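Local coordinates for protein aldehyde dehydrogenase (Listeria monocytogenes, PDB 3K9D) that probably oxidises aldehyde or oxo groups with NAD or NADP as acceptor, as a member of the aldehyde dehydrogenase family, at residues 99-104 and 447-452; 133-138 and 438-443; 290-293 and 297-300; 305-310 and 316-321. All blocks are in the same frame, centred on the assembly; numbering follows the deposited sequence.

Contact 1: residues 99-104 and 447-452; sequences EKKVME and TGVLEL
K101 sets its CG beside its own backbone N (chi1 -79°) and bends at chi3 and chi4, which lays the aliphatic part of the lysine along residues 447-449; T447 turns OG1 beside its backbone N and its CB squarely at the lysine. The two residues meet where strand 102-116 begins and its antiparallel neighbour 440-447 ends, in what is, as in other aldehyde dehydrogenases, the oligomerisation arm, a beta extension far from the centre of the chain. K101, with phi of +60°, and V102 form a G1 beta bulge opposite D97, in the turn leading from strand 92-97 into strand 102-116. A backbone bond joins the pair: T447 N donates to K101 O over 3.1 Å, nearly straight at 167°. Beside it the two CB atoms pack, K101 CB lying 3.9 Å from T447 CB. Further out the lysine chain crosses V449 at a slant, its CE 3.9 Å from CG1 of that valine, so the methylenes supply the apolar contact while the ammonium end leads away. One water donates to both K100 O and T447 O, bridging the two carbonyls. The second subunit closes in here: its N413 ND2 bonds K100 O and also packs on V449, and T447 pairs in a parallel ladder with a strand of that chain, carrying the sheet across the dimer interface. A second water gives a proton to K101 O and lies 2.9 Å from T447 OG1, so the lysine carbonyl receives both this water and the amide of T447.

Contact 2: residues 133-138 and 438-443; sequences IKAGNS and NLFNIR
A135 and F440 bring their CA atoms to 6.0 Å where the end of helix 121-134 meets the start of strand 440-447. The helix finishes in a Schellman motif: G136, at phi 87°, turns the chain out of the helical path, and its N bonds I133 O. The following turn sends N137 toward L439, just ahead of the strand. N137 holds CG beside its own backbone N (chi1 -58°), and its side chain crosses that of L439 at about a right angle. From there ND2 donates to L439 O over 2.9 Å at 171°, arriving in the carbonyl plane on a lone pair, with the acceptor also close to the amide plane of the asparagine. The rotation of that amide is fixed from both ends, since ND2 also bonds S132 O while OD1 accepts from G110 N of strand 102-116. A135 packs alongside: its CB lies 3.4 Å from L439 O and 4.0 Å from L439 CB. The same methyl meets the F440 ring at its edge, 4.1 Å from CD2. This buried junction therefore couples the residues just after helix 121-134 to a strand 300 residues later. Strand 102-116 runs beside both partners, pairing with S138 on one hand and with N441 and R443 on the other, while helices 6-28 and 33-49 pack against I133.

Contact 3: residues 290-293 and 297-300; sequences FILR and SMNP
The loop that leaves helix 281-291 doubles back on the helix end, and the two limbs of this turn meet through F290-R293 and S297-P300. L292 is the first residue to leave helical geometry, and from there the chain reverses. N299 N donates to I291 O over 2.7 Å, and R293 N donates to S297 O over 2.9 Å. These two bonds flank L292 and M298, whose backbones form a single beta bridge; the loop is thus a tight reversal closed by that bridge and fastened to a helix C-terminus, with the last helical carbonyls taken up by the loop. The N299 side chain adds a third bond across the contact. Its CG swings away from the backbone N (chi1 -155°), and ND2 reaches F290 O at 2.9 Å, the donor tilted 33° from the carbonyl plane. The same nitrogen sits over one face of the F290 ring, 3.5 Å from CZ and offset toward the rim, with amide and ring planes 42° apart. N299 OD1 accepts from A301 N, just ahead in the chain; with ND2 held as well, the rotation of the amide is fixed. On the other flank I291 and M298 run side by side, CG2 of the isoleucine against CE of the methionine at 3.5 Å. R293 bends at chi2 and chi3 and lays its CD against N299 CA, 3.7 Å away, but the placement of its guanidinium end, close to S297 and P300, is doubtful. The S297 hydroxyl is bonded to N295 OD1 inside the turn.

Contact 4: residues 305-310 and 316-321; sequences KSVQHI and LTVPAD
Q308 and V307, on the first turn of helix 307-313, meet V318 and its neighbours in the loop that follows the helix. The glutamine puts CG beside its own backbone N (chi1 -72°) and kinks again at chi2 (-52°), which curls its amide round to the loop backbone. NE2 bonds V318 O at 3.3 Å, a long bond with the donor well above the carbonyl plane, although the acceptor lies close to the plane of the glutamine amide. P319 O is also near the same nitrogen, at 2.9 Å, and a weak water bridge runs from NE2 to A320 O. V307 and V318 both carry CG1 opposite the backbone N, and the two side chains cross at about a right angle, touching CG1 to CG1 at 3.7 Å. V318 CG1 also lies 3.9 Å from Q308 NE2, touching both helix residues. The helix itself starts at an N-cap: S306 OG accepts from H309 N at 3.0 Å. Inward, V307 and V318 both pack on L325 of strand 324-328, and V318 reaches H277 of strand 276-278, placing the helix start and the loop against the edge of the parallel sheet.

Contact 2 is the buried one, contacts 1 and 3 lie at the surface and contact 4 is partly buried. Contacts 1 and 2 both involve strand 440-447, in contact 1 its last residue, and reach the same sheet, in which strand 102-116 is its neighbour; they touch where E104 packs on I442. Both meet the second subunit, contact 2 through N441, I442 and R443. Waters link the segments of contact 1, a buried asparagine those of contact 2. Across the chain's centre, contacts 3 and 4, centres about 17 Å apart, involve the end of helix 281-291 and the start of helix 307-313, consecutive in the chain. Backbone bonds dominate contact 3; contact 4 relies on one curled glutamine and a valine pair.

Contact 1: residues 99-104 and 447-452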
loop_
_atom_site.group_PDB
_atom_site.type_symbol
_atom_site.label_atom_id
_atom_site.label_comp_id
_atom_site.label_asym_id
_atom_site.label_seq_id
_atom_site.Cartn_x
_atom_site.Cartn_y
_atom_site.Cartn_z
ATOM N N GLU A 99 -25.818 -5.175 11.097
ATOM C CA GLU A 99 -26.708 -4.765 9.997
ATOM C C GLU A 99 -26.217 -5.308 8.658
ATOM O O GLU A 99 -26.989 -5.899 7.897
ATOM C CB GLU A 99 -26.822 -3.231 9.904
ATOM C CG GLU A 99 -27.099 -2.497 11.227
ATOM C CD GLU A 99 -28.193 -3.148 12.062
ATOM O OE1 GLU A 99 -29.339 -3.275 11.570
ATOM O OE2 GLU A 99 -27.898 -3.537 13.215
ATOM N N LYS A 100 -24.934 -5.093 8.375
ATOM C CA LYS A 100 -24.304 -5.612 7.164
ATOM C C LYS A 100 -23.897 -7.089 7.295
ATOM O O LYS A 100 -23.653 -7.762 6.280
ATOM C CB LYS A 100 -23.097 -4.755 6.791
ATOM C CG LYS A 100 -23.459 -3.493 6.016
ATOM C CD LYS A 100 -22.230 -2.851 5.397
ATOM C CE LYS A 100 -22.600 -1.876 4.274
ATOM N NZ LYS A 100 -23.194 -0.592 4.767
ATOM N N LYS A 101 -23.845 -7.571 8.543
ATOM C CA LYS A 101 -23.372 -8.917 8.905
ATOM C C LYS A 101 -21.924 -9.130 8.475
ATOM O O LYS A 101 -21.585 -10.128 7.842
ATOM C CB LYS A 101 -24.315 -10.009 8.392
ATOM C CG LYS A 101 -25.543 -10.184 9.253
ATOM C CD LYS A 101 -26.529 -11.160 8.625
ATOM C CE LYS A 101 -27.701 -10.424 7.981
ATOM N NZ LYS A 101 -28.717 -9.991 8.995
ATOM N N VAL A 102 -21.087 -8.150 8.823
ATOM C CA VAL A 102 -19.660 -8.145 8.509
ATOM C C VAL A 102 -18.864 -7.788 9.779
ATOM O O VAL A 102 -19.072 -6.731 10.376
ATOM C CB VAL A 102 -19.307 -7.118 7.392
ATOM C CG1 VAL A 102 -17.796 -7.114 7.100
ATOM C CG2 VAL A 102 -20.080 -7.380 6.105
ATOM N N MET A 103 -17.962 -8.678 10.181
ATOM C CA MET A 103 -17.049 -8.425 11.291
ATOM C C MET A 103 -15.680 -8.078 10.731
ATOM O O MET A 103 -15.327 -8.536 9.641
ATOM C CB MET A 103 -16.938 -9.664 12.189
ATOM C CG MET A 103 -18.280 -10.251 12.622
ATOM S SD MET A 103 -18.147 -11.401 14.010
ATOM C CE MET A 103 -17.380 -12.832 13.256
ATOM N N GLU A 104 -14.915 -7.272 11.466
ATOM C CA GLU A 104 -13.554 -6.895 11.061
ATOM C C GLU A 104 -12.540 -7.241 12.150
ATOM O O GLU A 104 -12.765 -6.970 13.335
ATOM C CB GLU A 104 -13.458 -5.400 10.705
ATOM C CG GLU A 104 -14.346 -4.971 9.557
ATOM C CD GLU A 104 -14.093 -3.554 9.079
ATOM O OE1 GLU A 104 -13.018 -2.978 9.364
ATOM O OE2 GLU A 104 -14.983 -3.015 8.388
ATOM N N THR A 447 -21.330 -12.783 6.262
ATOM C CA THR A 447 -22.425 -13.746 6.150
ATOM C C THR A 447 -23.270 -13.473 4.911
ATOM O O THR A 447 -23.572 -12.316 4.616
ATOM C CB THR A 447 -23.327 -13.677 7.414
ATOM O OG1 THR A 447 -22.518 -13.876 8.580
ATOM C CG2 THR A 447 -24.439 -14.725 7.391
ATOM N N GLY A 448 -23.653 -14.543 4.203
ATOM C CA GLY A 448 -24.540 -14.449 3.049
ATOM C C GLY A 448 -25.858 -13.765 3.336
ATOM O O GLY A 448 -26.526 -14.067 4.326
ATOM N N VAL A 449 -26.206 -12.817 2.474
ATOM C CA VAL A 449 -27.455 -12.061 2.593
ATOM C C VAL A 449 -28.339 -12.247 1.345
ATOM O O VAL A 449 -29.490 -11.799 1.306
ATOM C CB VAL A 449 -27.190 -10.541 2.880
ATOM C CG1 VAL A 449 -26.577 -10.340 4.281
ATOM C CG2 VAL A 449 -26.298 -9.911 1.808
ATOM N N LEU A 450 -27.787 -12.924 0.339
ATOM C CA LEU A 450 -28.433 -13.081 -0.961
ATOM C C LEU A 450 -28.082 -14.429 -1.571
ATOM O O LEU A 450 -27.086 -15.037 -1.197
ATOM C CB LEU A 450 -28.001 -11.963 -1.922
ATOM C CG LEU A 450 -28.677 -10.582 -1.904
ATOM C CD1 LEU A 450 -28.268 -9.809 -3.139
ATOM C CD2 LEU A 450 -30.197 -10.647 -1.820
ATOM N N GLU A 451 -28.910 -14.884 -2.512
ATOM C CA GLU A 451 -28.650 -16.120 -3.253
ATOM C C GLU A 451 -28.285 -15.834 -4.715
ATOM O O GLU A 451 -28.436 -14.703 -5.191
ATOM C CB GLU A 451 -29.855 -17.060 -3.167
ATOM C CG GLU A 451 -30.182 -17.551 -1.757
ATOM C CD GLU A 451 -29.336 -18.746 -1.301
ATOM O OE1 GLU A 451 -29.067 -19.660 -2.110
ATOM O OE2 GLU A 451 -28.958 -18.773 -0.120
ATOM N N LEU A 452 -27.797 -16.861 -5.419
ATOM C CA LEU A 452 -27.516 -16.784 -6.859
ATOM C C LEU A 452 -28.767 -16.346 -7.618
ATOM O O LEU A 452 -28.689 -15.502 -8.522
ATOM C CB LEU A 452 -27.081 -18.155 -7.389
ATOM C CG LEU A 452 -25.953 -18.352 -8.412
ATOM C CD1 LEU A 452 -26.066 -19.737 -9.031
ATOM C CD2 LEU A 452 -25.868 -17.271 -9.495
HETATM O O HOH W 1 -22.451 -9.868 4.429
HETATM O O HOH W 2 -20.285 -12.342 9.707
#

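Contact 2: residues 133-138 and 438-443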
loop_
_atom_site.group_PDB
_atom_site.type_symbol
_atom_site.label_atom_id
_atom_site.label_comp_id
_atom_site.label_asym_id
_atom_site.label_seq_id
_atom_site.Cartn_x
_atom_site.Cartn_y
_atom_site.Cartn_z
ATOM N N ILE A 133 5.215 -2.883 16.913
ATOM C CA ILE A 133 4.810 -3.677 18.077
ATOM C C ILE A 133 3.340 -3.433 18.449
ATOM O O ILE A 133 2.611 -4.391 18.761
ATOM C CB ILE A 133 5.752 -3.433 19.302
ATOM C CG1 ILE A 133 7.171 -3.964 19.026
ATOM C CG2 ILE A 133 5.173 -4.045 20.572
ATOM C CD1 ILE A 133 7.324 -5.495 19.105
ATOM N N LYS A 134 2.903 -2.170 18.366
ATOM C CA LYS A 134 1.492 -1.784 18.603
ATOM C C LYS A 134 0.508 -2.541 17.716
ATOM O O LYS A 134 -0.598 -2.879 18.155
ATOM C CB LYS A 134 1.293 -0.274 18.403
ATOM C CG LYS A 134 -0.134 0.248 18.604
ATOM C CD LYS A 134 -0.675 -0.000 20.009
ATOM C CE LYS A 134 -2.145 0.369 20.082
ATOM N NZ LYS A 134 -2.662 0.719 21.440
ATOM N N ALA A 135 0.921 -2.811 16.480
ATOM C CA ALA A 135 0.078 -3.530 15.524
ATOM C C ALA A 135 0.302 -5.055 15.530
ATOM O O ALA A 135 -0.301 -5.779 14.726
ATOM C CB ALA A 135 0.247 -2.932 14.125
ATOM N N GLY A 136 1.152 -5.532 16.450
ATOM C CA GLY A 136 1.387 -6.971 16.661
ATOM C C GLY A 136 2.464 -7.586 15.779
ATOM O O GLY A 136 2.477 -8.806 15.558
ATOM N N ASN A 137 3.374 -6.741 15.294
ATOM C CA ASN A 137 4.442 -7.140 14.369
ATOM C C ASN A 137 5.783 -7.227 15.072
ATOM O O ASN A 137 5.992 -6.558 16.073
ATOM C CB ASN A 137 4.617 -6.068 13.285
ATOM C CG ASN A 137 3.359 -5.803 12.494
ATOM O OD1 ASN A 137 2.929 -6.628 11.680
ATOM N ND2 ASN A 137 2.782 -4.629 12.697
ATOM N N SER A 138 6.711 -7.990 14.509
ATOM C CA SER A 138 8.108 -7.898 14.909
ATOM C C SER A 138 8.780 -6.903 13.980
ATOM O O SER A 138 8.181 -6.500 12.977
ATOM C CB SER A 138 8.800 -9.257 14.805
ATOM O OG SER A 138 8.397 -10.116 15.866
ATOM N N ASN A 438 -1.237 1.538 9.291
ATOM C CA ASN A 438 -0.541 1.146 8.064
ATOM C C ASN A 438 0.217 -0.173 8.215
ATOM O O ASN A 438 0.923 -0.610 7.294
ATOM C CB ASN A 438 0.453 2.233 7.652
ATOM C CG ASN A 438 -0.189 3.596 7.539
ATOM O OD1 ASN A 438 -0.199 4.357 8.496
ATOM N ND2 ASN A 438 -0.752 3.897 6.379
ATOM N N LEU A 439 0.099 -0.779 9.397
ATOM C CA LEU A 439 0.882 -1.954 9.761
ATOM C C LEU A 439 0.029 -3.116 10.264
ATOM O O LEU A 439 0.517 -4.010 10.958
ATOM C CB LEU A 439 1.966 -1.583 10.780
ATOM C CG LEU A 439 3.004 -0.603 10.212
ATOM C CD1 LEU A 439 3.671 0.133 11.346
ATOM C CD2 LEU A 439 4.037 -1.316 9.296
ATOM N N PHE A 440 -1.255 -3.071 9.934
ATOM C CA PHE A 440 -2.100 -4.266 9.982
ATOM C C PHE A 440 -3.045 -4.299 8.789
ATOM O O PHE A 440 -3.417 -3.244 8.256
ATOM C CB PHE A 440 -2.821 -4.481 11.341
ATOM C CG PHE A 440 -3.843 -3.436 11.697
ATOM C CD1 PHE A 440 -5.170 -3.571 11.299
ATOM C CD2 PHE A 440 -3.491 -2.343 12.478
ATOM C CE1 PHE A 440 -6.122 -2.609 11.644
ATOM C CE2 PHE A 440 -4.433 -1.380 12.835
ATOM C CZ PHE A 440 -5.747 -1.505 12.414
ATOM N N ASN A 441 -3.387 -5.519 8.364
ATOM C CA ASN A 441 -4.429 -5.761 7.380
ATOM C C ASN A 441 -5.749 -5.956 8.117
ATOM O O ASN A 441 -5.766 -6.386 9.263
ATOM C CB ASN A 441 -4.148 -7.043 6.577
ATOM C CG ASN A 441 -2.966 -6.931 5.642
ATOM O OD1 ASN A 441 -2.142 -7.846 5.594
ATOM N ND2 ASN A 441 -2.891 -5.847 4.856
ATOM N N ILE A 442 -6.858 -5.664 7.447
ATOM C CA ILE A 442 -8.169 -6.001 7.983
ATOM C C ILE A 442 -8.730 -7.272 7.325
ATOM O O ILE A 442 -8.889 -7.335 6.103
ATOM C CB ILE A 442 -9.144 -4.821 7.859
ATOM C CG1 ILE A 442 -8.600 -3.623 8.668
ATOM C CG2 ILE A 442 -10.560 -5.227 8.261
ATOM C CD1 ILE A 442 -9.637 -2.799 9.401
ATOM N N ARG A 443 -9.003 -8.280 8.146
ATOM C CA ARG A 443 -9.770 -9.459 7.719
ATOM C C ARG A 443 -11.267 -9.224 7.940
ATOM O O ARG A 443 -11.689 -8.867 9.041
ATOM C CB ARG A 443 -9.312 -10.704 8.479
ATOM C CG ARG A 443 -10.215 -11.931 8.340
ATOM C CD ARG A 443 -9.837 -13.019 9.346
ATOM N NE ARG A 443 -8.401 -13.309 9.319
ATOM C CZ ARG A 443 -7.653 -13.559 10.392
ATOM N NH1 ARG A 443 -8.184 -13.537 11.608
ATOM N NH2 ARG A 443 -6.357 -13.806 10.247
#

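Contact 3: residues 290-293 and 297-300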
loop_
_atom_site.group_PDB
_atom_site.type_symbol
_atom_site.label_atom_id
_atom_site.label_comp_id
_atom_site.label_asym_id
_atom_site.label_seq_id
_atom_site.Cartn_x
_atom_site.Cartn_y
_atom_site.Cartn_z
ATOM N N PHE A 290 29.934 24.543 -4.532
ATOM C CA PHE A 290 30.282 23.575 -3.475
ATOM C C PHE A 290 29.190 22.526 -3.165
ATOM O O PHE A 290 29.490 21.334 -2.997
ATOM C CB PHE A 290 30.697 24.300 -2.188
ATOM C CG PHE A 290 31.095 23.370 -1.084
ATOM C CD1 PHE A 290 32.348 22.755 -1.096
ATOM C CD2 PHE A 290 30.213 23.084 -0.046
ATOM C CE1 PHE A 290 32.723 21.862 -0.081
ATOM C CE2 PHE A 290 30.578 22.206 0.974
ATOM C CZ PHE A 290 31.833 21.585 0.950
ATOM N N ILE A 291 27.942 22.988 -3.066
ATOM C CA ILE A 291 26.773 22.153 -2.784
ATOM C C ILE A 291 26.498 21.092 -3.877
ATOM O O ILE A 291 26.214 19.921 -3.563
ATOM C CB ILE A 291 25.493 23.031 -2.601
ATOM C CG1 ILE A 291 25.473 23.761 -1.259
ATOM C CG2 ILE A 291 24.236 22.196 -2.668
ATOM C CD1 ILE A 291 24.253 24.691 -1.125
ATOM N N LEU A 292 26.579 21.498 -5.146
ATOM C CA LEU A 292 26.273 20.594 -6.254
ATOM C C LEU A 292 27.521 19.872 -6.769
ATOM O O LEU A 292 28.446 20.507 -7.281
ATOM C CB LEU A 292 25.559 21.329 -7.392
ATOM C CG LEU A 292 25.135 20.474 -8.602
ATOM C CD1 LEU A 292 24.025 19.489 -8.246
ATOM C CD2 LEU A 292 24.734 21.329 -9.790
ATOM N N ARG A 293 27.523 18.546 -6.611
ATOM C CA ARG A 293 28.588 17.654 -7.075
ATOM C C ARG A 293 28.524 17.469 -8.604
ATOM O O ARG A 293 27.451 17.649 -9.201
ATOM C CB ARG A 293 28.486 16.296 -6.341
ATOM C CG ARG A 293 29.596 16.058 -5.318
ATOM C CD ARG A 293 29.081 15.555 -3.977
ATOM N NE ARG A 293 29.242 14.116 -3.764
ATOM C CZ ARG A 293 28.243 13.289 -3.461
ATOM N NH1 ARG A 293 28.468 12.001 -3.270
ATOM N NH2 ARG A 293 27.010 13.751 -3.336
ATOM N N SER A 297 24.606 14.871 -7.829
ATOM C CA SER A 297 24.116 14.761 -6.466
ATOM C C SER A 297 24.460 16.008 -5.637
ATOM O O SER A 297 25.275 16.851 -6.038
ATOM C CB SER A 297 24.668 13.506 -5.796
ATOM O OG SER A 297 26.078 13.593 -5.685
ATOM N N MET A 298 23.812 16.123 -4.487
ATOM C CA MET A 298 24.081 17.203 -3.555
ATOM C C MET A 298 25.152 16.703 -2.581
ATOM O O MET A 298 25.175 15.517 -2.242
ATOM C CB MET A 298 22.795 17.604 -2.822
ATOM C CG MET A 298 21.601 17.945 -3.750
ATOM S SD MET A 298 21.636 19.580 -4.515
ATOM C CE MET A 298 21.131 20.565 -3.102
ATOM N N ASN A 299 26.030 17.613 -2.160
ATOM C CA ASN A 299 27.180 17.333 -1.288
ATOM C C ASN A 299 26.769 16.892 0.115
ATOM O O ASN A 299 26.168 17.675 0.840
ATOM C CB ASN A 299 28.029 18.604 -1.184
ATOM C CG ASN A 299 29.487 18.334 -0.860
ATOM O OD1 ASN A 299 29.850 17.283 -0.333
ATOM N ND2 ASN A 299 30.339 19.306 -1.175
ATOM N N PRO A 300 27.097 15.642 0.514
ATOM C CA PRO A 300 26.752 15.197 1.870
ATOM C C PRO A 300 27.495 15.947 2.989
ATOM O O PRO A 300 27.057 15.905 4.130
ATOM C CB PRO A 300 27.155 13.721 1.867
ATOM C CG PRO A 300 28.217 13.622 0.841
ATOM C CD PRO A 300 27.794 14.579 -0.235
#

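Contact 4: residues 305-310 and 316-321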
loop_
_atom_site.group_PDB
_atom_site.type_symbol
_atom_site.label_atom_id
_atom_site.label_comp_id
_atom_site.label_asym_id
_atom_site.label_seq_id
_atom_site.Cartn_x
_atom_site.Cartn_y
_atom_site.Cartn_z
ATOM N N LYS A 305 24.990 20.230 9.429
ATOM C CA LYS A 305 26.129 21.007 9.928
ATOM C C LYS A 305 25.743 22.452 10.187
ATOM O O LYS A 305 24.798 22.970 9.598
ATOM C CB LYS A 305 27.328 20.924 8.978
ATOM C CG LYS A 305 27.870 19.509 8.716
ATOM C CD LYS A 305 28.320 18.797 9.994
ATOM C CE LYS A 305 29.450 17.811 9.709
ATOM N NZ LYS A 305 30.075 17.269 10.949
ATOM N N SER A 306 26.493 23.100 11.073
ATOM C CA SER A 306 26.267 24.491 11.408
ATOM C C SER A 306 26.555 25.436 10.229
ATOM O O SER A 306 27.281 25.082 9.293
ATOM C CB SER A 306 27.155 24.870 12.579
ATOM O OG SER A 306 28.484 25.033 12.130
ATOM N N VAL A 307 25.983 26.631 10.309
ATOM C CA VAL A 307 26.230 27.722 9.355
ATOM C C VAL A 307 27.714 28.020 9.199
ATOM O O VAL A 307 28.212 28.135 8.077
ATOM C CB VAL A 307 25.463 28.996 9.774
ATOM C CG1 VAL A 307 25.978 30.239 9.048
ATOM C CG2 VAL A 307 23.967 28.812 9.510
ATOM N N GLN A 308 28.414 28.116 10.331
ATOM C CA GLN A 308 29.846 28.398 10.350
ATOM C C GLN A 308 30.634 27.295 9.662
ATOM O O GLN A 308 31.497 27.589 8.854
ATOM C CB GLN A 308 30.347 28.610 11.788
ATOM C CG GLN A 308 29.903 29.928 12.413
ATOM C CD GLN A 308 30.233 31.120 11.539
ATOM O OE1 GLN A 308 31.365 31.273 11.075
ATOM N NE2 GLN A 308 29.244 31.963 11.298
ATOM N N HIS A 309 30.299 26.040 9.968
ATOM C CA HIS A 309 30.974 24.860 9.407
ATOM C C HIS A 309 30.910 24.843 7.874
ATOM O O HIS A 309 31.932 24.647 7.200
ATOM C CB HIS A 309 30.353 23.586 9.983
ATOM C CG HIS A 309 31.017 22.319 9.539
ATOM N ND1 HIS A 309 31.989 21.688 10.283
ATOM C CD2 HIS A 309 30.830 21.551 8.441
ATOM C CE1 HIS A 309 32.381 20.594 9.657
ATOM N NE2 HIS A 309 31.694 20.491 8.534
ATOM N N ILE A 310 29.701 25.061 7.356
ATOM C CA ILE A 310 29.408 25.124 5.917
ATOM C C ILE A 310 30.118 26.308 5.259
ATOM O O ILE A 310 30.697 26.175 4.176
ATOM C CB ILE A 310 27.877 25.223 5.664
ATOM C CG1 ILE A 310 27.167 23.944 6.115
ATOM C CG2 ILE A 310 27.567 25.514 4.189
ATOM C CD1 ILE A 310 25.685 24.125 6.385
ATOM N N LEU A 316 33.416 30.725 2.581
ATOM C CA LEU A 316 32.664 31.948 2.844
ATOM C C LEU A 316 33.035 32.490 4.217
ATOM O O LEU A 316 33.435 31.729 5.111
ATOM C CB LEU A 316 31.153 31.684 2.798
ATOM C CG LEU A 316 30.426 31.148 1.552
ATOM C CD1 LEU A 316 28.930 31.248 1.786
ATOM C CD2 LEU A 316 30.797 31.878 0.259
ATOM N N THR A 317 32.904 33.807 4.365
ATOM C CA THR A 317 33.067 34.496 5.642
ATOM C C THR A 317 31.714 35.098 5.989
ATOM O O THR A 317 31.217 35.973 5.286
ATOM C CB THR A 317 34.144 35.626 5.576
ATOM O OG1 THR A 317 35.423 35.056 5.263
ATOM C CG2 THR A 317 34.239 36.349 6.903
ATOM N N VAL A 318 31.155 34.628 7.097
ATOM C CA VAL A 318 29.755 34.833 7.460
ATOM C C VAL A 318 29.745 35.180 8.950
ATOM O O VAL A 318 30.488 34.553 9.698
ATOM C CB VAL A 318 28.976 33.494 7.187
ATOM C CG1 VAL A 318 27.710 33.388 7.995
ATOM C CG2 VAL A 318 28.693 33.311 5.693
ATOM N N PRO A 319 28.922 36.177 9.393
ATOM C CA PRO A 319 28.871 36.542 10.826
ATOM C C PRO A 319 28.596 35.356 11.767
ATOM O O PRO A 319 27.803 34.474 11.429
ATOM C CB PRO A 319 27.725 37.558 10.891
ATOM C CG PRO A 319 27.696 38.174 9.537
ATOM C CD PRO A 319 28.014 37.025 8.596
ATOM N N ALA A 320 29.269 35.330 12.921
ATOM C CA ALA A 320 29.108 34.251 13.923
ATOM C C ALA A 320 27.673 33.963 14.417
ATOM O O ALA A 320 27.368 32.849 14.853
ATOM C CB ALA A 320 30.039 34.500 15.123
ATOM N N ASP A 321 26.815 34.975 14.370
ATOM C CA ASP A 321 25.433 34.859 14.835
ATOM C C ASP A 321 24.441 34.523 13.716
ATOM O O ASP A 321 23.229 34.558 13.932
ATOM C CB ASP A 321 24.999 36.150 15.534
ATOM C CG ASP A 321 24.947 37.339 14.595
ATOM O OD1 ASP A 321 25.605 37.315 13.539
ATOM O OD2 ASP A 321 24.237 38.307 14.915
HETATM O O HOH W 3 26.648 31.449 12.299
#